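Local coordinates for protein-tyrosine-phosphatase (Shewanella sp., PDB 2Z72), which hydrolyses phosphotyrosine in proteins as a cold-active phosphatase, probably using the zinc centre of its calcineurin-like phosphoesterase fold, at residues A[18-23]-A[33-38]; A[24-29]-A[171-176]. All blocks are in the same frame, centred on the assembly; numbering follows the deposited sequence. Where two conformers were deposited one is given.

Interaction 1: A[18-23]-A[33-38]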
loop_
_atom_site.group_PDB
_atom_site.type_symbol
_atom_site.label_atom_id
_atom_site.label_comp_id
_atom_site.label_asym_id
_atom_site.label_seq_id
_atom_site.Cartn_x
_atom_site.Cartn_y
_atom_site.Cartn_z
ATOM N N SER A 18 -26.815 3.007 -0.820
ATOM C CA SER A 18 -27.592 3.859 0.059
ATOM C C SER A 18 -27.928 3.054 1.289
ATOM O O SER A 18 -28.146 1.851 1.261
ATOM C CB SER A 18 -28.937 4.377 -0.531
ATOM O OG SER A 18 -29.973 3.455 -0.129
ATOM N N GLY A 19 -27.967 3.714 2.439
ATOM C CA GLY A 19 -28.333 2.816 3.543
ATOM C C GLY A 19 -27.148 2.393 4.379
ATOM O O GLY A 19 -25.957 2.632 4.093
ATOM N N GLN A 20 -27.468 1.724 5.488
ATOM C CA GLN A 20 -26.411 1.395 6.436
ATOM C C GLN A 20 -25.520 0.237 5.970
ATOM O O GLN A 20 -25.962 -0.674 5.293
ATOM C CB GLN A 20 -26.926 1.065 7.825
ATOM C CG GLN A 20 -28.270 0.424 7.924
ATOM C CD GLN A 20 -28.484 -0.078 9.340
ATOM O OE1 GLN A 20 -27.994 0.471 10.324
ATOM N NE2 GLN A 20 -29.170 -1.180 9.418
ATOM N N SER A 21 -24.274 0.307 6.399
ATOM C CA SER A 21 -23.327 -0.764 6.200
ATOM C C SER A 21 -23.553 -1.878 7.214
ATOM O O SER A 21 -24.224 -1.720 8.223
ATOM C CB SER A 21 -21.917 -0.169 6.295
ATOM O OG SER A 21 -21.618 0.700 5.177
ATOM N N THR A 22 -22.943 -3.047 6.919
ATOM C CA THR A 22 -23.002 -4.233 7.717
ATOM C C THR A 22 -21.594 -4.765 7.926
ATOM O O THR A 22 -20.797 -4.718 6.971
ATOM C CB THR A 22 -23.834 -5.297 6.996
ATOM O OG1 THR A 22 -25.168 -4.818 6.751
ATOM C CG2 THR A 22 -23.928 -6.605 7.821
ATOM N N ALA A 23 -21.279 -5.208 9.103
ATOM C CA ALA A 23 -19.978 -5.739 9.425
ATOM C C ALA A 23 -20.068 -7.229 9.786
ATOM O O ALA A 23 -20.909 -7.627 10.618
ATOM C CB ALA A 23 -19.350 -4.963 10.571
ATOM N N THR A 33 -22.525 -10.892 12.878
ATOM C CA THR A 33 -22.888 -9.894 11.878
ATOM C C THR A 33 -23.585 -8.782 12.581
ATOM O O THR A 33 -24.546 -8.984 13.320
ATOM C CB THR A 33 -23.835 -10.529 10.838
ATOM O OG1 THR A 33 -23.172 -11.674 10.308
ATOM C CG2 THR A 33 -24.182 -9.528 9.763
ATOM N N THR A 34 -23.119 -7.524 12.372
ATOM C CA THR A 34 -23.663 -6.367 13.001
ATOM C C THR A 34 -24.084 -5.327 11.944
ATOM O O THR A 34 -23.553 -5.262 10.854
ATOM C CB THR A 34 -22.712 -5.720 14.002
ATOM O OG1 THR A 34 -21.525 -5.283 13.299
ATOM C CG2 THR A 34 -22.315 -6.714 15.094
ATOM N N SER A 35 -25.103 -4.570 12.339
ATOM C CA SER A 35 -25.602 -3.453 11.565
ATOM C C SER A 35 -24.895 -2.185 12.026
ATOM O O SER A 35 -24.894 -1.930 13.235
ATOM C CB SER A 35 -27.105 -3.292 11.745
ATOM O OG SER A 35 -27.782 -4.460 11.312
ATOM N N ILE A 36 -24.292 -1.431 11.112
ATOM C CA ILE A 36 -23.519 -0.279 11.543
ATOM C C ILE A 36 -24.383 0.973 11.693
ATOM O O ILE A 36 -25.081 1.326 10.723
ATOM C CB ILE A 36 -22.365 -0.026 10.557
ATOM C CG1 ILE A 36 -21.372 -1.205 10.559
ATOM C CG2 ILE A 36 -21.653 1.297 10.802
ATOM C CD1 ILE A 36 -20.500 -1.356 9.367
ATOM N N GLU A 37 -24.320 1.558 12.892
ATOM C CA GLU A 37 -25.079 2.718 13.326
ATOM C C GLU A 37 -24.128 3.936 13.325
ATOM O O GLU A 37 -22.997 3.885 13.922
ATOM C CB GLU A 37 -25.712 2.561 14.705
ATOM C CG GLU A 37 -26.141 1.197 15.203
ATOM C CD GLU A 37 -27.580 0.958 14.817
ATOM O OE1 GLU A 37 -28.150 -0.103 15.098
ATOM O OE2 GLU A 37 -28.036 1.946 14.166
ATOM N N LYS A 38 -24.554 4.998 12.636
ATOM C CA LYS A 38 -23.895 6.300 12.700
ATOM C C LYS A 38 -22.452 6.176 12.278
ATOM O O LYS A 38 -21.547 6.855 12.817
ATOM C CB LYS A 38 -23.999 6.862 14.108
ATOM C CG LYS A 38 -25.409 7.003 14.666
ATOM C CD LYS A 38 -25.498 7.652 16.035
ATOM C CE LYS A 38 -26.777 8.420 16.310
ATOM N NZ LYS A 38 -26.800 9.254 17.558
#
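Ile36 packs its CD1 against Ser21, 3.6 Å from Ser21 CB. The tip gets there because CD1 lies roughly anti to CA (chi2 159°). The same methyl reaches Ala23, with CD1 4.0 Å from Ala23 CB. Ser21, Ala23 and Ile36 are all buried, and all three also touch Val13 of strand 8-14. Thr34 points its side chain to the same side as Ala23. Its OG1 sits 3.5 Å from Ala23 CB, in van der Waals contact, and is hydrogen-bonded with Trp25 NE1. Ser21 OG likewise bonds to a residue outside the contact, Thr15 OG1. The backbones form part of an antiparallel beta hairpin between strands 22-27 and 30-35, with 22-27 the middle strand of a three-stranded sheet. Ala23 and Thr34 are a hydrogen-bonded pair. Thr34 N gives to Ala23 O at 2.8 Å, and Ala23 N gives to Thr34 O at 2.9 Å. Thr22 and Ser35 form the next, non-hydrogen-bonded pair. Beyond it, Ile36 N bonds to Ser21 O with an N-H...O angle of 166°, so pairing continues where the chain has become loop. The face that carries Thr22 and Ser35 is looser, and Ser35 is exposed. Here the main side-chain touch is methyl to methyl, Thr22 CG2 to Thr33 CG2 at 3.5 Å. Thr22 CG2 is anti to its backbone N, which leaves OG1 turned from this touch. At the exposed loop end, Gln20 rests its CB 3.4 Å from Ile36 O.

Interaction 2: A[24-29]-A[171-176]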
loop_
_atom_site.group_PDB
_atom_site.type_symbol
_atom_site.label_atom_id
_atom_site.label_comp_id
_atom_site.label_asym_id
_atom_site.label_seq_id
_atom_site.Cartn_x
_atom_site.Cartn_y
_atom_site.Cartn_z
ATOM N N TYR A 24 -19.163 -8.007 9.205
ATOM C CA TYR A 24 -18.976 -9.404 9.474
ATOM C C TYR A 24 -17.702 -9.578 10.313
ATOM O O TYR A 24 -16.640 -9.091 9.904
ATOM C CB TYR A 24 -18.869 -10.210 8.203
ATOM C CG TYR A 24 -20.105 -10.227 7.360
ATOM C CD1 TYR A 24 -20.257 -9.440 6.233
ATOM C CD2 TYR A 24 -21.172 -10.988 7.643
ATOM C CE1 TYR A 24 -21.405 -9.483 5.480
ATOM C CE2 TYR A 24 -22.338 -11.012 6.893
ATOM C CZ TYR A 24 -22.457 -10.264 5.819
ATOM O OH TYR A 24 -23.586 -10.272 5.076
ATOM N N TRP A 25 -17.798 -10.293 11.416
ATOM C CA TRP A 25 -16.724 -10.492 12.366
ATOM C C TRP A 25 -16.536 -11.968 12.573
ATOM O O TRP A 25 -17.527 -12.710 12.779
ATOM C CB TRP A 25 -17.035 -9.872 13.716
ATOM C CG TRP A 25 -17.501 -8.458 13.683
ATOM C CD1 TRP A 25 -18.776 -8.030 13.429
ATOM C CD2 TRP A 25 -16.767 -7.261 13.902
ATOM N NE1 TRP A 25 -18.866 -6.693 13.469
ATOM C CE2 TRP A 25 -17.650 -6.154 13.767
ATOM C CE3 TRP A 25 -15.428 -6.993 14.217
ATOM C CZ2 TRP A 25 -17.214 -4.834 13.929
ATOM C CZ3 TRP A 25 -15.014 -5.677 14.382
ATOM C CH2 TRP A 25 -15.912 -4.589 14.236
ATOM N N ILE A 26 -15.286 -12.433 12.532
ATOM C CA ILE A 26 -14.959 -13.783 12.979
ATOM C C ILE A 26 -14.494 -13.695 14.422
ATOM O O ILE A 26 -13.484 -13.070 14.707
ATOM C CB ILE A 26 -13.862 -14.433 12.121
ATOM C CG1 ILE A 26 -14.182 -14.367 10.663
ATOM C CG2 ILE A 26 -13.649 -15.874 12.579
ATOM C CD1 ILE A 26 -15.581 -14.826 10.271
ATOM N N CYS A 27 -15.299 -14.261 15.327
ATOM C CA CYS A 27 -15.028 -14.190 16.762
ATOM C C CYS A 27 -14.984 -15.614 17.301
ATOM O O CYS A 27 -16.019 -16.283 17.358
ATOM C CB CYS A 27 -16.115 -13.369 17.448
ATOM S SG CYS A 27 -16.439 -11.777 16.720
ATOM N N ASP A 28 -13.825 -16.132 17.649
ATOM C CA ASP A 28 -13.690 -17.507 18.176
ATOM C C ASP A 28 -14.247 -18.495 17.181
ATOM O O ASP A 28 -14.981 -19.428 17.594
ATOM C CB ASP A 28 -14.397 -17.637 19.504
ATOM C CG ASP A 28 -13.863 -18.686 20.459
ATOM O OD1 ASP A 28 -12.784 -19.281 20.295
ATOM O OD2 ASP A 28 -14.627 -18.864 21.432
ATOM N N ASN A 29 -13.899 -18.392 15.936
ATOM C CA ASN A 29 -14.276 -19.303 14.867
ATOM C C ASN A 29 -15.790 -19.367 14.613
ATOM O O ASN A 29 -16.278 -20.322 14.010
ATOM C CB ASN A 29 -13.744 -20.726 14.977
ATOM C CG ASN A 29 -12.322 -20.872 14.441
ATOM O OD1 ASN A 29 -11.699 -19.876 14.046
ATOM N ND2 ASN A 29 -11.777 -22.086 14.469
ATOM N N THR A 171 -15.062 -19.430 4.613
ATOM C CA THR A 171 -16.094 -20.477 4.899
ATOM C C THR A 171 -17.262 -19.836 5.603
ATOM O O THR A 171 -18.427 -20.018 5.199
ATOM C CB THR A 171 -15.471 -21.609 5.710
ATOM O OG1 THR A 171 -14.486 -22.268 4.905
ATOM C CG2 THR A 171 -16.549 -22.679 5.985
ATOM N N LEU A 172 -17.041 -19.090 6.679
ATOM C CA LEU A 172 -18.145 -18.579 7.499
ATOM C C LEU A 172 -18.963 -17.507 6.825
ATOM O O LEU A 172 -20.172 -17.482 6.981
ATOM C CB LEU A 172 -17.615 -18.079 8.841
ATOM C CG LEU A 172 -17.069 -19.166 9.759
ATOM C CD1 LEU A 172 -16.495 -18.541 11.007
ATOM C CD2 LEU A 172 -18.166 -20.186 10.148
ATOM N N ILE A 173 -18.306 -16.682 6.039
ATOM C CA ILE A 173 -18.999 -15.638 5.258
ATOM C C ILE A 173 -19.453 -16.163 3.914
ATOM O O ILE A 173 -20.179 -15.506 3.109
ATOM C CB ILE A 173 -18.128 -14.376 5.166
ATOM C CG1 ILE A 173 -17.756 -13.866 6.547
ATOM C CG2 ILE A 173 -18.766 -13.235 4.406
ATOM C CD1 ILE A 173 -16.631 -12.857 6.615
ATOM N N ASN A 174 -19.037 -17.386 3.614
ATOM C CA ASN A 174 -19.468 -18.091 2.447
ATOM C C ASN A 174 -19.250 -17.360 1.136
ATOM O O ASN A 174 -20.122 -17.215 0.283
ATOM C CB ASN A 174 -20.964 -18.520 2.630
ATOM C CG ASN A 174 -21.342 -19.601 1.670
ATOM O OD1 ASN A 174 -20.530 -20.367 1.165
ATOM N ND2 ASN A 174 -22.645 -19.672 1.440
ATOM N N ARG A 175 -18.017 -16.894 0.973
ATOM C CA ARG A 175 -17.600 -16.300 -0.289
ATOM C C ARG A 175 -16.095 -16.384 -0.377
ATOM O O ARG A 175 -15.419 -16.402 0.667
ATOM C CB ARG A 175 -18.131 -14.934 -0.467
ATOM C CG ARG A 175 -17.609 -13.991 0.535
ATOM C CD ARG A 175 -18.572 -12.802 0.555
ATOM N NE ARG A 175 -19.770 -13.049 1.358
ATOM C CZ ARG A 175 -20.683 -12.139 1.674
ATOM N NH1 ARG A 175 -20.544 -10.892 1.252
ATOM N NH2 ARG A 175 -21.723 -12.481 2.417
ATOM N N PRO A 176 -15.617 -16.420 -1.608
ATOM C CA PRO A 176 -14.164 -16.546 -1.783
ATOM C C PRO A 176 -13.438 -15.279 -1.388
ATOM O O PRO A 176 -14.006 -14.177 -1.267
ATOM C CB PRO A 176 -13.968 -16.850 -3.255
ATOM C CG PRO A 176 -15.165 -16.307 -3.909
ATOM C CD PRO A 176 -16.304 -16.444 -2.930
HETATM O O HOH W 1 -23.132 -9.775 2.250
#
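Tyr24 lies against Ile173, whose CG2 sits over one face of the ring. Lower on the same side chain, Tyr24 CB meets Ile173 CD1 at 3.8 Å. Two residues on, the end of Ile26 (one of two conformers) also reaches the helix. Its CD1 is 3.9 Å from Leu172 CD1. Leu172 CD1 also rests on the backbone of the turn after strand 22-27, 3.5 Å from Asn29 O. The polar part of the contact is at the tyrosine tip. Arg175 NH2 comes within 3.9 Å of Tyr24 OH, with the ring and guanidinium planes 64° apart. The two groups are joined through a water, which accepts from Arg175 NH1 at 3.0 Å and is hydrogen-bonded to Tyr24 OH at 2.9 Å. A bend in the arginine chain (chi3 81°) turns NE back to Ile173 O, 3.0 Å away. That bond is fairly straight, 157° at the hydrogen, and the oxygen lies near the guanidinium plane. NE approaches from above the carbonyl plane. This bond, with a weak second one from NH2, limits the rotation of the group and gives the Ile173 carbonyl a donor. An alanine in place of Arg175 would probably leave Ile173 O without these donors and the water beside Tyr24 OH less firmly held. Asn174, with positive phi, is the C-prime residue of a Schellman motif, which turns the chain off the helix. The end of helix 166-172 lies on the three-stranded sheet: Ile173 also touches Tyr12 of strand 8-14 and Leu31 of strand 30-35, and Ile26 reaches back to Ile168 and Ala169 of the helix.

In the fold
Interactions 1 and 2 share strand 22-27, the middle strand of the three-stranded antiparallel sheet near the N-terminus. Their centres are about 17 Å apart. Along the chain their segments alternate: 18-23, 24-29, 33-38 and then 171-176. Interaction 1 pairs the start of the strand with its hairpin partner 30-35. Interaction 2 takes the rest of it to the end of helix 166-172, which belongs to the phosphoesterase family region. The two also touch directly, with Thr33 OG1 3.4 Å from Tyr24 CD2. One contact therefore builds the small sheet locally, and the other ties it to the phosphoesterase part of the chain. Both lie well away from the chain centre.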